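Alpha/beta hydrolase (Streptomyces albidoflavus, PDB 6KSU) probably acts as a stand-alone peptide cyclase that releases non-ribosomal peptides by head-to-tail macrolactamization, joining residues of opposite chirality. Local coordinates at residues 207-219 / 245-258. Sequence-based numbering, arbitrary orientation.
Sequences GIEPAFLHDPRPG and HMASLSLAAAGGLV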
ATOM      1  N   GLY A 207      19.801   9.852   3.545  1.00 23.74           N
ATOM      2  CA  GLY A 207      19.859  10.406   4.880  1.00 26.71           C
ATOM      3  C   GLY A 207      18.880   9.794   5.850  1.00 28.19           C
ATOM      4  O   GLY A 207      18.684  10.351   6.937  1.00 29.33           O
ATOM      5  N   ILE A 208      18.278   8.654   5.498  1.00 19.20           N
ATOM      6  CA  ILE A 208      17.241   8.019   6.309  1.00 24.89           C
ATOM      7  C   ILE A 208      17.900   7.041   7.266  1.00 21.96           C
ATOM      8  O   ILE A 208      18.596   6.116   6.838  1.00 21.27           O
ATOM      9  CB  ILE A 208      16.198   7.291   5.444  1.00 22.29           C
ATOM     10  CG1 ILE A 208      15.364   8.278   4.623  1.00 20.54           C
ATOM     11  CG2 ILE A 208      15.227   6.528   6.322  1.00 19.51           C
ATOM     12  CD1 ILE A 208      14.786   7.645   3.359  1.00 19.83           C
ATOM     13  N   GLU A 209      17.665   7.229   8.555  1.00 19.17           N
ATOM     14  CA  GLU A 209      18.102   6.242   9.522  1.00 24.70           C
ATOM     15  C   GLU A 209      17.290   4.960   9.353  1.00 24.66           C
ATOM     16  O   GLU A 209      16.064   4.982   9.521  1.00 27.24           O
ATOM     17  CB  GLU A 209      17.972   6.764  10.937  1.00 25.32           C
ATOM     18  CG  GLU A 209      18.353   5.700  11.955  1.00 27.20           C
ATOM     19  CD  GLU A 209      18.675   6.260  13.329  1.00 31.70           C
ATOM     20  OE1 GLU A 209      18.276   7.420  13.622  1.00 28.65           O
ATOM     21  OE2 GLU A 209      19.317   5.517  14.112  1.00 34.28           O
ATOM     22  N   PRO A 210      17.924   3.836   9.035  1.00 26.04           N
ATOM     23  CA  PRO A 210      17.177   2.605   8.752  1.00 26.44           C
ATOM     24  C   PRO A 210      16.563   2.010  10.011  1.00 30.39           C
ATOM     25  O   PRO A 210      17.215   1.906  11.047  1.00 29.47           O
ATOM     26  CB  PRO A 210      18.242   1.670   8.165  1.00 26.14           C
ATOM     27  CG  PRO A 210      19.403   2.578   7.790  1.00 25.97           C
ATOM     28  CD  PRO A 210      19.373   3.672   8.800  1.00 24.46           C
ATOM     29  N   ALA A 211      15.313   1.583   9.899  1.00 24.11           N
ATOM     30  CA  ALA A 211      14.671   0.864  10.981  1.00 24.80           C
ATOM     31  C   ALA A 211      13.628  -0.068  10.376  1.00 24.18           C
ATOM     32  O   ALA A 211      13.048   0.214   9.319  1.00 18.05           O
ATOM     33  CB  ALA A 211      14.051   1.835  11.991  1.00 21.62           C
ATOM     34  N   PHE A 212      13.412  -1.194  11.048  1.00 21.58           N
ATOM     35  CA  PHE A 212      12.565  -2.247  10.525  1.00 23.15           C
ATOM     36  C   PHE A 212      11.700  -2.782  11.651  1.00 24.35           C
ATOM     37  O   PHE A 212      12.097  -2.742  12.817  1.00 17.86           O
ATOM     38  CB  PHE A 212      13.393  -3.389   9.929  1.00 22.09           C
ATOM     39  CG  PHE A 212      14.415  -2.933   8.907  1.00 27.20           C
ATOM     40  CD1 PHE A 212      14.094  -2.877   7.558  1.00 23.52           C
ATOM     41  CD2 PHE A 212      15.698  -2.557   9.300  1.00 27.78           C
ATOM     42  CE1 PHE A 212      15.030  -2.461   6.622  1.00 26.95           C
ATOM     43  CE2 PHE A 212      16.633  -2.141   8.373  1.00 23.26           C
ATOM     44  CZ  PHE A 212      16.295  -2.091   7.029  1.00 28.27           C
ATOM     45  N   LEU A 213      10.505  -3.270  11.283  1.00 25.66           N
ATOM     46  CA  LEU A 213       9.705  -4.079  12.196  1.00 28.12           C
ATOM     47  C   LEU A 213      10.535  -5.224  12.759  1.00 27.89           C
ATOM     48  O   LEU A 213      10.599  -5.424  13.975  1.00 28.73           O
ATOM     49  CB  LEU A 213       8.453  -4.612  11.477  1.00 23.41           C
ATOM     50  CG  LEU A 213       7.465  -3.496  11.152  1.00 24.97           C
ATOM     51  CD1 LEU A 213       6.164  -4.018  10.473  1.00 20.91           C
ATOM     52  CD2 LEU A 213       7.167  -2.726  12.473  1.00 24.88           C
ATOM     53  N   HIS A 214      11.199  -5.974  11.887  1.00 28.51           N
ATOM     54  CA  HIS A 214      12.093  -7.050  12.301  1.00 28.58           C
ATOM     55  C   HIS A 214      13.343  -7.031  11.447  1.00 30.71           C
ATOM     56  O   HIS A 214      13.256  -7.073  10.213  1.00 32.67           O
ATOM     57  CB  HIS A 214      11.420  -8.422  12.175  1.00 32.68           C
ATOM     58  CG  HIS A 214      10.083  -8.500  12.840  1.00 38.79           C
ATOM     59  ND1 HIS A 214       9.934  -8.474  14.212  1.00 39.65           N
ATOM     60  CD2 HIS A 214       8.833  -8.611  12.324  1.00 35.95           C
ATOM     61  CE1 HIS A 214       8.649  -8.564  14.511  1.00 39.00           C
ATOM     62  NE2 HIS A 214       7.961  -8.648  13.385  1.00 37.65           N
ATOM     63  N   ASP A 215      14.494  -7.015  12.105  1.00 32.19           N
ATOM     64  CA  ASP A 215      15.788  -7.107  11.433  1.00 32.06           C
ATOM     65  C   ASP A 215      16.449  -8.426  11.810  1.00 32.09           C
ATOM     66  O   ASP A 215      16.938  -8.566  12.948  1.00 33.71           O
ATOM     67  CB  ASP A 215      16.674  -5.920  11.817  1.00 27.83           C
ATOM     68  CG  ASP A 215      17.912  -5.805  10.951  1.00 28.90           C
ATOM     69  OD1 ASP A 215      18.234  -6.785  10.254  1.00 27.96           O
ATOM     70  OD2 ASP A 215      18.597  -4.750  10.992  1.00 32.73           O
ATOM     71  N   PRO A 216      16.489  -9.420  10.918  1.00 36.94           N
ATOM     72  CA  PRO A 216      17.093 -10.717  11.262  1.00 34.79           C
ATOM     73  C   PRO A 216      18.612 -10.745  11.191  1.00 32.02           C
ATOM     74  O   PRO A 216      19.195 -11.810  11.413  1.00 37.66           O
ATOM     75  CB  PRO A 216      16.486 -11.665  10.214  1.00 30.87           C
ATOM     76  CG  PRO A 216      16.250 -10.786   9.027  1.00 37.02           C
ATOM     77  CD  PRO A 216      15.965  -9.393   9.543  1.00 33.04           C
ATOM     78  N   ARG A 217      19.267  -9.633  10.883  1.00 31.20           N
ATOM     79  CA  ARG A 217      20.721  -9.721  10.816  1.00 35.48           C
ATOM     80  C   ARG A 217      21.332  -9.412  12.177  1.00 38.17           C
ATOM     81  O   ARG A 217      20.789  -8.602  12.936  1.00 40.10           O
ATOM     82  CB  ARG A 217      21.277  -8.744   9.780  1.00 32.80           C
ATOM     83  CG  ARG A 217      20.631  -8.808   8.400  1.00 27.65           C
ATOM     84  CD  ARG A 217      20.869  -7.509   7.637  1.00 30.60           C
ATOM     85  NE  ARG A 217      20.307  -6.370   8.366  1.00 26.47           N
ATOM     86  CZ  ARG A 217      20.566  -5.093   8.103  1.00 26.52           C
ATOM     87  NH1 ARG A 217      21.406  -4.765   7.126  1.00 25.40           N
ATOM     88  NH2 ARG A 217      19.985  -4.143   8.835  1.00 24.87           N
ATOM     89  N   PRO A 218      22.444 -10.051  12.550  1.00 41.20           N
ATOM     90  CA  PRO A 218      23.148  -9.576  13.754  1.00 43.86           C
ATOM     91  C   PRO A 218      23.548  -8.128  13.593  1.00 43.05           C
ATOM     92  O   PRO A 218      23.144  -7.282  14.398  1.00 38.52           O
ATOM     93  CB  PRO A 218      24.351 -10.521  13.862  1.00 41.89           C
ATOM     94  CG  PRO A 218      24.541 -11.049  12.483  1.00 45.32           C
ATOM     95  CD  PRO A 218      23.184 -11.115  11.854  1.00 39.06           C
ATOM     96  N   GLY A 219      24.266  -7.817  12.515  1.00 50.11           N
ATOM     97  CA  GLY A 219      24.552  -6.435  12.177  1.00 53.36           C
ATOM     98  C   GLY A 219      25.669  -5.894  13.029  1.00 56.57           C
ATOM     99  O   GLY A 219      26.703  -6.546  13.216  1.00 56.60           O
ATOM    100  N   HIS A 245       1.089  -5.768  17.757  1.00 48.50           N
ATOM    101  CA  HIS A 245       0.958  -6.258  16.392  1.00 58.45           C
ATOM    102  C   HIS A 245       1.904  -7.436  16.205  1.00 62.51           C
ATOM    103  O   HIS A 245       3.074  -7.369  16.603  1.00 62.53           O
ATOM    104  CB  HIS A 245       1.277  -5.163  15.369  1.00 55.67           C
ATOM    105  CG  HIS A 245       2.712  -4.728  15.383  1.00 60.89           C
ATOM    106  ND1 HIS A 245       3.179  -3.721  16.202  1.00 63.38           N
ATOM    107  CD2 HIS A 245       3.786  -5.176  14.689  1.00 58.65           C
ATOM    108  CE1 HIS A 245       4.475  -3.561  16.006  1.00 64.16           C
ATOM    109  NE2 HIS A 245       4.869  -4.433  15.095  1.00 64.13           N
ATOM    110  N   MET A 246       1.390  -8.517  15.634  1.00 62.00           N
ATOM    111  CA  MET A 246       2.224  -9.598  15.131  1.00 62.36           C
ATOM    112  C   MET A 246       2.414  -9.357  13.640  1.00 60.22           C
ATOM    113  O   MET A 246       1.436  -9.227  12.895  1.00 60.25           O
ATOM    114  CB  MET A 246       1.599 -10.969  15.400  1.00 65.03           C
ATOM    115  CG  MET A 246       2.248 -11.762  16.544  1.00 69.96           C
ATOM    116  SD  MET A 246       1.193 -13.107  17.164  1.00 88.65           S
ATOM    117  CE  MET A 246       2.366 -14.085  18.111  1.00 81.09           C
ATOM    118  N   ALA A 247       3.668  -9.247  13.218  1.00 58.73           N
ATOM    119  CA  ALA A 247       4.007  -9.046  11.817  1.00 54.27           C
ATOM    120  C   ALA A 247       5.081 -10.058  11.461  1.00 54.55           C
ATOM    121  O   ALA A 247       6.172 -10.036  12.041  1.00 53.35           O
ATOM    122  CB  ALA A 247       4.480  -7.614  11.558  1.00 50.34           C
ATOM    123  N   SER A 248       4.760 -10.963  10.542  1.00 48.03           N
ATOM    124  CA  SER A 248       5.701 -12.011  10.196  1.00 49.03           C
ATOM    125  C   SER A 248       6.954 -11.414   9.561  1.00 50.95           C
ATOM    126  O   SER A 248       6.913 -10.371   8.905  1.00 41.52           O
ATOM    127  CB  SER A 248       5.050 -13.028   9.259  1.00 57.55           C
ATOM    128  OG  SER A 248       5.258 -12.690   7.902  1.00 62.60           O
ATOM    129  N   LEU A 249       8.082 -12.090   9.787  1.00 40.05           N
ATOM    130  CA  LEU A 249       9.363 -11.640   9.259  1.00 41.57           C
ATOM    131  C   LEU A 249       9.343 -11.548   7.736  1.00 35.23           C
ATOM    132  O   LEU A 249       9.877 -10.594   7.158  1.00 30.36           O
ATOM    133  CB  LEU A 249      10.468 -12.590   9.722  1.00 35.50           C
ATOM    134  CG  LEU A 249      11.833 -12.253   9.118  1.00 39.15           C
ATOM    135  CD1 LEU A 249      12.352 -10.954   9.754  1.00 35.22           C
ATOM    136  CD2 LEU A 249      12.840 -13.397   9.256  1.00 35.52           C
ATOM    137  N   SER A 250       8.722 -12.523   7.071  1.00 36.77           N
ATOM    138  CA  SER A 250       8.734 -12.596   5.612  1.00 35.69           C
ATOM    139  C   SER A 250       8.027 -11.427   4.937  1.00 29.38           C
ATOM    140  O   SER A 250       8.219 -11.226   3.737  1.00 28.22           O
ATOM    141  CB  SER A 250       8.095 -13.908   5.164  1.00 33.92           C
ATOM    142  OG  SER A 250       6.860 -14.086   5.827  1.00 41.30           O
ATOM    143  N   LEU A 251       7.225 -10.649   5.658  1.00 28.15           N
ATOM    144  CA  LEU A 251       6.546  -9.524   5.022  1.00 29.45           C
ATOM    145  C   LEU A 251       7.454  -8.315   4.793  1.00 25.44           C
ATOM    146  O   LEU A 251       7.005  -7.343   4.170  1.00 20.12           O
ATOM    147  CB  LEU A 251       5.322  -9.116   5.851  1.00 30.95           C
ATOM    148  CG  LEU A 251       4.130 -10.066   5.639  1.00 41.45           C
ATOM    149  CD1 LEU A 251       3.268 -10.269   6.900  1.00 47.35           C
ATOM    150  CD2 LEU A 251       3.281  -9.608   4.452  1.00 32.78           C
ATOM    151  N   ALA A 252       8.728  -8.394   5.204  1.00 24.46           N
ATOM    152  CA  ALA A 252       9.594  -7.219   5.331  1.00 26.01           C
ATOM    153  C   ALA A 252       9.647  -6.367   4.068  1.00 22.00           C
ATOM    154  O   ALA A 252       9.458  -5.146   4.133  1.00 19.71           O
ATOM    155  CB  ALA A 252      11.008  -7.657   5.723  1.00 26.40           C
ATOM    156  N   ALA A 253       9.948  -6.980   2.909  1.00 22.45           N
ATOM    157  CA  ALA A 253      10.058  -6.202   1.676  1.00 20.62           C
ATOM    158  C   ALA A 253       8.718  -5.618   1.238  1.00 22.42           C
ATOM    159  O   ALA A 253       8.683  -4.739   0.363  1.00 21.02           O
ATOM    160  CB  ALA A 253      10.649  -7.059   0.535  1.00 23.46           C
ATOM    161  N   ALA A 254       7.617  -6.099   1.808  1.00 26.46           N
ATOM    162  CA  ALA A 254       6.300  -5.573   1.490  1.00 23.30           C
ATOM    163  C   ALA A 254       5.757  -4.612   2.550  1.00 19.64           C
ATOM    164  O   ALA A 254       4.930  -3.764   2.214  1.00 19.11           O
ATOM    165  CB  ALA A 254       5.306  -6.733   1.279  1.00 20.68           C
ATOM    166  N   GLY A 255       6.206  -4.700   3.807  1.00 20.52           N
ATOM    167  CA  GLY A 255       5.624  -3.842   4.836  1.00 15.55           C
ATOM    168  C   GLY A 255       6.447  -3.547   6.081  1.00 18.24           C
ATOM    169  O   GLY A 255       5.933  -2.922   7.017  1.00 20.27           O
ATOM    170  N   GLY A 256       7.705  -3.969   6.123  1.00 16.16           N
ATOM    171  CA  GLY A 256       8.461  -3.942   7.359  1.00 18.81           C
ATOM    172  C   GLY A 256       9.323  -2.730   7.658  1.00 19.76           C
ATOM    173  O   GLY A 256      10.057  -2.770   8.648  1.00 23.80           O
ATOM    174  N   LEU A 257       9.284  -1.677   6.840  1.00 22.71           N
ATOM    175  CA  LEU A 257      10.070  -0.477   7.081  1.00 20.50           C
ATOM    176  C   LEU A 257       9.428   0.425   8.132  1.00 20.20           C
ATOM    177  O   LEU A 257       8.202   0.503   8.269  1.00 20.97           O
ATOM    178  CB  LEU A 257      10.258   0.329   5.803  1.00 19.74           C
ATOM    179  CG  LEU A 257      11.608   0.097   5.155  1.00 24.40           C
ATOM    180  CD1 LEU A 257      11.621   0.682   3.753  1.00 33.61           C
ATOM    181  CD2 LEU A 257      12.712   0.679   6.043  1.00 25.05           C
ATOM    182  N   VAL A 258      10.285   1.133   8.857  1.00 21.83           N
ATOM    183  CA  VAL A 258       9.911   1.971   9.999  1.00 18.06           C
ATOM    184  C   VAL A 258      10.641   3.303   9.856  1.00 19.98           C
ATOM    185  O   VAL A 258      11.877   3.338   9.847  1.00 24.65           O
ATOM    186  CB  VAL A 258      10.282   1.290  11.332  1.00 21.33           C
ATOM    187  CG1 VAL A 258      10.037   2.222  12.538  1.00 18.20           C
ATOM    188  CG2 VAL A 258       9.532  -0.075  11.471  1.00 21.06           C
TER
HETATM  189  O   HOH W   1      14.151   3.606   8.071  1.00 22.66           O
HETATM  190  O   HOH W   2      10.969  -5.937   9.031  1.00 22.18           O
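A single beta bridge between Phe212 and Leu257 ties the loop after helix 194-206 to the chain leaving the short helix 252-255, in the penicillin-binding-protein-like part of the enzyme. Two backbone bonds frame it. Leu213 N gives a fairly straight bond to Gly256 O (2.7 Å, N-H...O 163°). Val258 N gives one to Ala211 O at 2.9 Å. Gly256 O also takes a CA-H...O contact from Phe212. Beside Ala211, water 1 extends the pairing, accepting from Ala211 N and donating to both Glu209 O and Val258 O.

The side chains divide between the flanks of this bridge. Phe212 and Leu257 run side by side, CE1 of the Phe212 ring 3.9 Å from Leu257 CD2, while Trp195 meets the same ring with its plane inclined. Val258 points at the loop: its CG2, anti to the carbonyl carbon, comes against the Phe212-Leu213 peptide and lies 3.7 Å from Leu213 CD2, the two side chains crossing at about a right angle. The other Leu213 branch, CD1, rests against Gly255 O and the methyl of Ala247.

Farther along, His214 swings its ring beside its own backbone N (chi1 -51°), bringing NE2 edge-on to Ala247 O at 2.6 Å; the bond is weak because it is bent to 119°. Leu249 CD1 lies 3.6 Å from His214 CB and also touches Pro216 CD. Across Pro216, Asp215 OD1 accepts from Arg217 N in an Asx turn, and the carboxylate pairs side-on with NE and NH2 of the Arg217 guanidinium.

Ala254 O accepts from Lys86 NZ and Leu257 N binds Thr85 OG1, so the helix end leading into the bridge lies beside what is probably the SxxK active site of a serine beta-lactamase/PBP-type fold.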